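Long-range contact in DUF3809 domain-containing protein (Deinococcus radiodurans, PDB 3NQN), which is of unknown biochemical function but binds calcium ions and belongs to a family grouped with the Bet v 1-like proteins: residues S5-G17 against A144-A158. Numbering follows the deposited sequence. Where two conformers were deposited one is given.
Sequences SAEQSFTLRHPHG and AKALPEGLAAGLPPA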
loop_
_atom_site.group_PDB
_atom_site.type_symbol
_atom_site.label_atom_id
_atom_site.label_comp_id
_atom_site.label_asym_id
_atom_site.label_seq_id
_atom_site.Cartn_x
_atom_site.Cartn_y
_atom_site.Cartn_z
ATOM N N SER A 5 12.443 1.872 -17.420
ATOM C CA SER A 5 11.489 2.306 -18.432
ATOM C C SER A 5 11.037 1.100 -19.231
ATOM O O SER A 5 11.765 0.109 -19.344
ATOM C CB SER A 5 12.110 3.346 -19.378
ATOM O OG SER A 5 12.228 4.611 -18.752
ATOM N N ALA A 6 9.831 1.183 -19.764
ATOM C CA ALA A 6 9.287 0.167 -20.636
ATOM C C ALA A 6 8.397 0.903 -21.633
ATOM O O ALA A 6 7.798 1.942 -21.297
ATOM C CB ALA A 6 8.495 -0.860 -19.855
ATOM N N GLU A 7 8.359 0.397 -22.863
ATOM C CA GLU A 7 7.603 1.003 -23.970
ATOM C C GLU A 7 6.817 -0.075 -24.682
ATOM O O GLU A 7 7.243 -1.199 -24.739
ATOM C CB GLU A 7 8.583 1.634 -24.978
ATOM C CG GLU A 7 7.922 2.317 -26.196
ATOM C CD GLU A 7 7.592 1.359 -27.373
ATOM O OE1 GLU A 7 8.174 0.257 -27.461
ATOM O OE2 GLU A 7 6.785 1.753 -28.229
ATOM N N GLN A 8 5.668 0.274 -25.228
ATOM C CA GLN A 8 4.905 -0.671 -26.043
ATOM C C GLN A 8 4.110 0.101 -27.089
ATOM O O GLN A 8 3.590 1.192 -26.812
ATOM C CB GLN A 8 3.969 -1.520 -25.172
ATOM C CG GLN A 8 3.149 -2.560 -25.925
ATOM C CD GLN A 8 4.005 -3.627 -26.631
ATOM O OE1 GLN A 8 4.520 -3.406 -27.724
ATOM N NE2 GLN A 8 4.101 -4.792 -26.030
ATOM N N SER A 9 4.095 -0.414 -28.313
ATOM C CA SER A 9 3.304 0.187 -29.367
ATOM C C SER A 9 2.683 -0.894 -30.237
ATOM O O SER A 9 3.277 -1.957 -30.463
ATOM C CB SER A 9 4.128 1.177 -30.195
ATOM O OG SER A 9 5.389 0.649 -30.530
ATOM N N PHE A 10 1.468 -0.635 -30.698
ATOM C CA PHE A 10 0.735 -1.635 -31.455
ATOM C C PHE A 10 -0.505 -1.049 -32.085
ATOM O O PHE A 10 -0.960 0.036 -31.710
ATOM C CB PHE A 10 0.348 -2.810 -30.531
ATOM C CG PHE A 10 -0.505 -2.406 -29.357
ATOM C CD1 PHE A 10 0.088 -1.930 -28.186
ATOM C CD2 PHE A 10 -1.885 -2.501 -29.415
ATOM C CE1 PHE A 10 -0.685 -1.539 -27.106
ATOM C CE2 PHE A 10 -2.666 -2.102 -28.331
ATOM C CZ PHE A 10 -2.066 -1.636 -27.174
ATOM N N THR A 11 -1.058 -1.788 -33.028
ATOM C CA THR A 11 -2.279 -1.390 -33.724
ATOM C C THR A 11 -3.346 -2.448 -33.538
ATOM O O THR A 11 -3.034 -3.599 -33.369
ATOM C CB THR A 11 -2.037 -1.163 -35.235
ATOM O OG1 THR A 11 -1.381 -2.307 -35.803
ATOM C CG2 THR A 11 -1.196 0.078 -35.463
ATOM N N LEU A 12 -4.604 -2.012 -33.541
ATOM C CA LEU A 12 -5.778 -2.896 -33.423
ATOM C C LEU A 12 -6.918 -2.256 -34.162
ATOM O O LEU A 12 -7.074 -1.041 -34.117
ATOM C CB LEU A 12 -6.243 -3.020 -31.969
ATOM C CG LEU A 12 -5.406 -3.735 -30.943
ATOM C CD1 LEU A 12 -6.090 -3.609 -29.576
ATOM C CD2 LEU A 12 -5.230 -5.209 -31.341
ATOM N N ARG A 13 -7.760 -3.068 -34.783
ATOM C CA ARG A 13 -8.924 -2.560 -35.480
ATOM C C ARG A 13 -10.173 -2.677 -34.611
ATOM O O ARG A 13 -10.439 -3.726 -34.026
ATOM C CB ARG A 13 -9.131 -3.312 -36.797
ATOM C CG ARG A 13 -10.398 -2.904 -37.552
ATOM C CD ARG A 13 -10.181 -2.979 -39.045
ATOM N NE ARG A 13 -11.419 -2.844 -39.800
ATOM C CZ ARG A 13 -11.496 -2.260 -40.987
ATOM N NH1 ARG A 13 -10.421 -1.690 -41.509
ATOM N NH2 ARG A 13 -12.659 -2.192 -41.626
ATOM N N HIS A 14 -10.923 -1.590 -34.500
ATOM C CA HIS A 14 -12.181 -1.645 -33.775
ATOM C C HIS A 14 -13.207 -2.171 -34.781
ATOM O O HIS A 14 -13.372 -1.591 -35.829
ATOM C CB HIS A 14 -12.598 -0.252 -33.270
ATOM C CG HIS A 14 -13.714 -0.286 -32.274
ATOM N ND1 HIS A 14 -14.983 -0.733 -32.588
ATOM C CD2 HIS A 14 -13.756 0.072 -30.971
ATOM C CE1 HIS A 14 -15.749 -0.661 -31.516
ATOM N NE2 HIS A 14 -15.033 -0.171 -30.524
ATOM N N PRO A 15 -13.883 -3.281 -34.464
ATOM C CA PRO A 15 -14.877 -3.876 -35.382
ATOM C C PRO A 15 -16.064 -2.979 -35.777
ATOM O O PRO A 15 -16.725 -3.262 -36.766
ATOM C CB PRO A 15 -15.405 -5.092 -34.597
ATOM C CG PRO A 15 -14.407 -5.353 -33.547
ATOM C CD PRO A 15 -13.764 -4.047 -33.211
ATOM N N HIS A 16 -16.343 -1.925 -35.004
ATOM C CA HIS A 16 -17.504 -1.069 -35.283
ATOM C C HIS A 16 -17.188 0.239 -36.049
ATOM O O HIS A 16 -18.075 1.075 -36.244
ATOM C CB HIS A 16 -18.259 -0.754 -33.987
ATOM C CG HIS A 16 -18.840 -1.962 -33.311
ATOM N ND1 HIS A 16 -19.251 -1.952 -31.994
ATOM C CD2 HIS A 16 -19.041 -3.228 -33.757
ATOM C CE1 HIS A 16 -19.718 -3.148 -31.670
ATOM N NE2 HIS A 16 -19.589 -3.945 -32.716
ATOM N N GLY A 17 -15.932 0.428 -36.468
ATOM C CA GLY A 17 -15.583 1.591 -37.299
ATOM C C GLY A 17 -15.014 2.768 -36.533
ATOM O O GLY A 17 -14.773 2.679 -35.327
ATOM N N ALA A 144 3.688 -3.803 -19.805
ATOM C CA ALA A 144 3.846 -3.275 -21.165
ATOM C C ALA A 144 3.578 -4.377 -22.208
ATOM O O ALA A 144 2.791 -4.196 -23.142
ATOM C CB ALA A 144 5.252 -2.694 -21.347
ATOM N N LYS A 145 4.193 -5.528 -21.996
ATOM C CA LYS A 145 4.046 -6.650 -22.906
ATOM C C LYS A 145 2.637 -7.206 -22.983
ATOM O O LYS A 145 2.258 -7.748 -24.013
ATOM C CB LYS A 145 5.022 -7.750 -22.545
ATOM C CG LYS A 145 6.481 -7.410 -22.891
ATOM C CD LYS A 145 7.390 -8.544 -22.464
ATOM C CE LYS A 145 8.852 -8.201 -22.681
ATOM N NZ LYS A 145 9.744 -9.218 -22.052
ATOM N N ALA A 146 1.849 -7.057 -21.911
ATOM C CA ALA A 146 0.481 -7.586 -21.902
ATOM C C ALA A 146 -0.562 -6.587 -22.432
ATOM O O ALA A 146 -1.712 -6.953 -22.644
ATOM C CB ALA A 146 0.090 -8.070 -20.461
ATOM N N LEU A 147 -0.160 -5.343 -22.664
ATOM C CA LEU A 147 -1.116 -4.309 -23.093
ATOM C C LEU A 147 -1.912 -4.636 -24.355
ATOM O O LEU A 147 -3.107 -4.410 -24.389
ATOM C CB LEU A 147 -0.449 -2.929 -23.240
ATOM C CG LEU A 147 -0.433 -2.062 -22.004
ATOM C CD1 LEU A 147 0.290 -0.733 -22.296
ATOM C CD2 LEU A 147 -1.866 -1.811 -21.486
ATOM N N PRO A 148 -1.248 -5.133 -25.412
ATOM C CA PRO A 148 -2.043 -5.449 -26.601
ATOM C C PRO A 148 -3.176 -6.455 -26.312
ATOM O O PRO A 148 -4.288 -6.278 -26.781
ATOM C CB PRO A 148 -1.010 -6.029 -27.564
ATOM C CG PRO A 148 0.288 -5.291 -27.179
ATOM C CD PRO A 148 0.206 -5.162 -25.680
ATOM N N GLU A 149 -2.861 -7.490 -25.546
ATOM C CA GLU A 149 -3.832 -8.486 -25.128
ATOM C C GLU A 149 -4.971 -7.812 -24.347
ATOM O O GLU A 149 -6.155 -8.025 -24.634
ATOM C CB GLU A 149 -3.133 -9.533 -24.237
ATOM C CG GLU A 149 -4.043 -10.673 -23.748
ATOM C CD GLU A 149 -3.327 -11.653 -22.834
ATOM O OE1 GLU A 149 -2.526 -11.211 -21.962
ATOM O OE2 GLU A 149 -3.585 -12.872 -22.969
ATOM N N GLY A 150 -4.596 -6.947 -23.399
ATOM C CA GLY A 150 -5.563 -6.239 -22.560
ATOM C C GLY A 150 -6.472 -5.306 -23.319
ATOM O O GLY A 150 -7.675 -5.308 -23.101
ATOM N N LEU A 151 -5.907 -4.474 -24.188
ATOM C CA LEU A 151 -6.735 -3.601 -24.987
ATOM C C LEU A 151 -7.657 -4.411 -25.900
ATOM O O LEU A 151 -8.830 -4.088 -26.036
ATOM C CB LEU A 151 -5.902 -2.595 -25.799
ATOM C CG LEU A 151 -5.707 -1.249 -25.084
ATOM C CD1 LEU A 151 -4.698 -1.369 -23.950
ATOM C CD2 LEU A 151 -5.288 -0.222 -26.026
ATOM N N ALA A 152 -7.134 -5.477 -26.504
ATOM C CA ALA A 152 -7.961 -6.311 -27.398
ATOM C C ALA A 152 -9.145 -6.924 -26.635
ATOM O O ALA A 152 -10.252 -6.975 -27.149
ATOM C CB ALA A 152 -7.116 -7.402 -28.066
ATOM N N ALA A 153 -8.909 -7.321 -25.383
ATOM C CA ALA A 153 -9.966 -7.883 -24.534
ATOM C C ALA A 153 -11.127 -6.900 -24.290
ATOM O O ALA A 153 -12.217 -7.312 -23.979
ATOM C CB ALA A 153 -9.391 -8.347 -23.223
ATOM N N GLY A 154 -10.891 -5.600 -24.445
ATOM C CA GLY A 154 -11.960 -4.617 -24.240
ATOM C C GLY A 154 -12.882 -4.414 -25.443
ATOM O O GLY A 154 -13.920 -3.765 -25.328
ATOM N N LEU A 155 -12.522 -5.001 -26.586
ATOM C CA LEU A 155 -13.256 -4.791 -27.833
ATOM C C LEU A 155 -14.402 -5.775 -28.011
ATOM O O LEU A 155 -14.278 -6.939 -27.617
ATOM C CB LEU A 155 -12.310 -4.961 -29.028
ATOM C CG LEU A 155 -11.209 -3.919 -29.226
ATOM C CD1 LEU A 155 -10.269 -4.363 -30.325
ATOM C CD2 LEU A 155 -11.799 -2.541 -29.538
ATOM N N PRO A 156 -15.575 -5.252 -28.445
ATOM C CA PRO A 156 -16.770 -6.019 -28.709
ATOM C C PRO A 156 -16.752 -6.577 -30.116
ATOM O O PRO A 156 -15.997 -6.089 -30.956
ATOM C CB PRO A 156 -17.874 -4.980 -28.587
ATOM C CG PRO A 156 -17.255 -3.741 -29.112
ATOM C CD PRO A 156 -15.784 -3.819 -28.752
ATOM N N PRO A 157 -17.597 -7.583 -30.380
ATOM C CA PRO A 157 -17.727 -8.228 -31.692
ATOM C C PRO A 157 -18.544 -7.409 -32.674
ATOM O O PRO A 157 -19.420 -6.650 -32.263
ATOM C CB PRO A 157 -18.480 -9.519 -31.363
ATOM C CG PRO A 157 -19.350 -9.153 -30.202
ATOM C CD PRO A 157 -18.543 -8.138 -29.394
ATOM N N ALA A 158 -18.269 -7.570 -33.965
ATOM C CA ALA A 158 -19.084 -6.954 -35.014
ATOM C C ALA A 158 -20.400 -7.704 -35.122
ATOM O O ALA A 158 -20.465 -8.880 -34.802
ATOM C CB ALA A 158 -18.360 -6.999 -36.347
ATOM O OXT ALA A 158 -21.419 -7.170 -35.553
#
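Pro-148 lies over one face of the Phe-10 ring, its CG 3.8 Å from the ring centroid and 22° off the normal, a CH-pi contact displaced toward CD1. At the ring's edge, Leu-151 CD2 sits 3.7 Å from Phe-10 CZ. A chi1 of 59°, with CG between the backbone N and the carbonyl carbon, sets the phenyl group where Pro-148 and Leu-151 meet it. Phe-107 of the adjacent strand also touches this ring. Farther along, the edge of the His-14 ring takes the backbone N-H of His-16 at ND1, in plane, while Leu-155 CD2 approaches His-14 CD2 obliquely at 3.6 Å. The His-16 ring has Ala-158 CA at its edge and donates from NE2 to Pro-157 O (2.7 Å), which is tilted out of the ring plane; in the conformer given, this bond joins the turn after the strand to the C-terminal tail. Consistent with the helix-grip arrangement of Bet v 1-like folds, the long C-terminal helix 122-153 packs against a curved antiparallel sheet; its final turns, 144-153, run roughly parallel to edge strand 5-13, the axes at 31°. Every second residue of the strand, Ala-6, Gln-8, Phe-10 and Leu-12, directs its side chain toward the helix. Leu-12 CD1 rests on Ala-152 N (3.7 Å) and Leu-151 CB, with Leu-155 CD1 more distant. Where Pro-148 interrupts the helical bonding, Gln-8 NE2 donates to Ala-144 O (3.2 Å) from above the carbonyl plane, and Leu-147 N reaches the same oxygen from the opposite face.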